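Local coordinates for protein multicopper oxidase (Uncultured bacterium, PDB 4E9X) that probably couples the one-electron oxidation of substrates at a mononuclear copper to the reduction of dioxygen to water at a copper cluster, as laccase-like multicopper oxidases do, at residues Q179-K184 / N294-E299. Residues are numbered along the deposited sequence; the frame is centred on the assembly and turned at random.
Sequences QPLRVK and NFFYSE
Gln179 packs its aliphatic part against Phe295: its CB lies 3.6 Å from Phe295 CB, and its CG rests 3.7 Å from Phe295 CG, beside the root of the ring. CG of Phe295 is anti to its backbone N (chi1 -180°), which brings it against these two methylenes; one face of the ring lies under Gln179 N, which sits above the plane toward the rim and finds no hydrogen-bond partner in the model. A bend at chi2 (-85°) swings the glutamine amide away from the phenylalanine, and beyond it OE1 accepts from Asp292 N while NE2 donates to Asp290 O. Gln179 thus packs through its methylenes on Phe295 and is hydrogen-bonded through its amide to the backbone of the loop before it.

Phe296 reaches the backbone of the same segment. Its CZ comes 3.4 Å from Gln179 O, a carbonyl oxygen whose hydrogen bond is to Thr271 OG1, and Pro180 O lies at the ring edge, 3.7 Å from CE2. The same CE2 touches Leu181 CB at 3.9 Å. CD2 of Phe295 stands 3.5 Å above the centre of the Phe296 ring, and CE2 of Phe296 lies in the plane of the Phe295 ring at its edge. An alanine in place of Phe295 would probably leave a gap beside Gln179 CG and over the Phe296 ring, letting that ring shift.

Asn294 to Tyr297 forms a type I beta turn, closed by Tyr297 N to Asn294 O, which presents both rings from its central positions. Leu181 pairs with strand 270-275, and Phe296 makes a backbone hydrogen bond with Ile141 of strand 138-147. The long loop after strand 270-275 is thereby packed on the entry to an outer strand of a cupredoxin-type beta sandwich, the building block of multicopper oxidases.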
loop_
_atom_site.group_PDB
_atom_site.type_symbol
_atom_site.label_atom_id
_atom_site.label_comp_id
_atom_site.label_asym_id
_atom_site.label_seq_id
_atom_site.Cartn_x
_atom_site.Cartn_y
_atom_site.Cartn_z
ATOM N N GLN A 179 23.373 6.155 7.923
ATOM C CA GLN A 179 24.204 5.809 9.096
ATOM C C GLN A 179 23.596 4.577 9.765
ATOM O O GLN A 179 22.368 4.371 9.701
ATOM C CB GLN A 179 24.177 6.968 10.110
ATOM C CG GLN A 179 24.893 8.198 9.562
ATOM C CD GLN A 179 26.383 8.130 9.798
ATOM O OE1 GLN A 179 26.836 7.317 10.596
ATOM N NE2 GLN A 179 27.104 8.976 9.081
ATOM N N PRO A 180 24.413 3.821 10.448
ATOM C CA PRO A 180 23.913 2.667 11.188
ATOM C C PRO A 180 23.110 3.077 12.396
ATOM O O PRO A 180 23.250 4.167 12.967
ATOM C CB PRO A 180 25.225 1.953 11.659
ATOM C CG PRO A 180 26.273 3.057 11.687
ATOM C CD PRO A 180 25.884 3.979 10.543
ATOM N N LEU A 181 22.256 2.146 12.815
ATOM C CA LEU A 181 21.454 2.240 14.049
ATOM C C LEU A 181 22.202 1.378 15.061
ATOM O O LEU A 181 22.143 0.128 15.019
ATOM C CB LEU A 181 20.026 1.781 13.754
ATOM C CG LEU A 181 18.891 2.146 14.694
ATOM C CD1 LEU A 181 17.528 1.785 14.102
ATOM C CD2 LEU A 181 19.065 1.477 16.048
ATOM N N ARG A 182 22.975 2.025 15.956
ATOM C CA ARG A 182 23.848 1.305 16.881
ATOM C C ARG A 182 23.127 1.027 18.183
ATOM O O ARG A 182 22.566 1.947 18.807
ATOM C CB ARG A 182 25.170 2.077 17.136
ATOM C CG ARG A 182 25.991 2.100 15.843
ATOM C CD ARG A 182 27.406 2.604 16.116
ATOM N NE ARG A 182 28.218 2.539 14.931
ATOM C CZ ARG A 182 29.394 3.118 14.801
ATOM N NH1 ARG A 182 29.905 3.848 15.763
ATOM N NH2 ARG A 182 30.079 3.000 13.651
ATOM N N VAL A 183 23.129 -0.237 18.569
ATOM C CA VAL A 183 22.446 -0.699 19.794
ATOM C C VAL A 183 23.396 -1.555 20.579
ATOM O O VAL A 183 24.451 -1.957 20.102
ATOM C CB VAL A 183 21.169 -1.506 19.473
ATOM C CG1 VAL A 183 20.220 -0.603 18.634
ATOM C CG2 VAL A 183 21.505 -2.809 18.754
ATOM N N LYS A 184 22.995 -1.885 21.805
ATOM C CA LYS A 184 23.664 -2.948 22.555
ATOM C C LYS A 184 22.579 -3.886 23.081
ATOM O O LYS A 184 21.407 -3.539 23.212
ATOM C CB LYS A 184 24.558 -2.436 23.684
ATOM C CG LYS A 184 23.749 -1.833 24.819
ATOM C CD LYS A 184 24.738 -1.409 25.915
ATOM C CE LYS A 184 24.014 -1.017 27.177
ATOM N NZ LYS A 184 25.013 -0.772 28.289
ATOM N N ASN A 294 23.376 10.953 15.827
ATOM C CA ASN A 294 22.077 11.606 15.785
ATOM C C ASN A 294 21.388 11.551 14.438
ATOM O O ASN A 294 20.447 12.323 14.209
ATOM C CB ASN A 294 22.241 13.094 16.194
ATOM C CG ASN A 294 20.972 13.676 16.768
ATOM O OD1 ASN A 294 20.219 13.017 17.494
ATOM N ND2 ASN A 294 20.760 14.967 16.479
ATOM N N PHE A 295 21.785 10.644 13.573
ATOM C CA PHE A 295 21.197 10.519 12.239
ATOM C C PHE A 295 19.711 10.189 12.305
ATOM O O PHE A 295 18.992 10.492 11.363
ATOM C CB PHE A 295 21.959 9.432 11.475
ATOM C CG PHE A 295 21.393 9.247 10.048
ATOM C CD1 PHE A 295 21.662 10.145 9.039
ATOM C CD2 PHE A 295 20.564 8.163 9.786
ATOM C CE1 PHE A 295 21.107 9.973 7.760
ATOM C CE2 PHE A 295 20.003 7.972 8.539
ATOM C CZ PHE A 295 20.277 8.878 7.533
ATOM N N PHE A 296 19.260 9.552 13.383
ATOM C CA PHE A 296 17.838 9.264 13.570
ATOM C C PHE A 296 17.248 10.085 14.700
ATOM O O PHE A 296 16.204 9.736 15.256
ATOM C CB PHE A 296 17.618 7.756 13.866
ATOM C CG PHE A 296 18.194 6.826 12.821
ATOM C CD1 PHE A 296 17.518 6.637 11.614
ATOM C CD2 PHE A 296 19.402 6.149 13.018
ATOM C CE1 PHE A 296 18.005 5.764 10.650
ATOM C CE2 PHE A 296 19.887 5.256 12.039
ATOM C CZ PHE A 296 19.205 5.079 10.847
ATOM N N TYR A 297 17.910 11.229 15.012
ATOM C CA TYR A 297 17.442 12.148 16.067
ATOM C C TYR A 297 17.478 11.516 17.445
ATOM O O TYR A 297 16.928 12.043 18.414
ATOM C CB TYR A 297 16.079 12.770 15.761
ATOM C CG TYR A 297 16.099 14.062 14.996
ATOM C CD1 TYR A 297 16.930 15.117 15.331
ATOM C CD2 TYR A 297 15.201 14.247 13.941
ATOM C CE1 TYR A 297 16.926 16.333 14.610
ATOM C CE2 TYR A 297 15.178 15.434 13.212
ATOM C CZ TYR A 297 16.031 16.469 13.553
ATOM O OH TYR A 297 16.051 17.662 12.861
ATOM N N SER A 298 18.191 10.376 17.639
ATOM C CA SER A 298 18.076 9.682 18.942
ATOM C C SER A 298 18.739 10.438 20.064
ATOM O O SER A 298 18.325 10.312 21.180
ATOM C CB SER A 298 18.742 8.300 18.838
ATOM O OG SER A 298 18.072 7.482 17.896
ATOM N N GLU A 299 19.775 11.228 19.746
ATOM C CA GLU A 299 20.377 12.029 20.842
ATOM C C GLU A 299 19.488 13.232 21.128
ATOM O O GLU A 299 19.173 13.527 22.293
ATOM C CB GLU A 299 21.806 12.447 20.477
ATOM C CG GLU A 299 22.714 11.208 20.373
ATOM C CD GLU A 299 22.718 10.364 21.650
ATOM O OE1 GLU A 299 22.698 10.809 22.831
ATOM O OE2 GLU A 299 22.717 9.125 21.530
#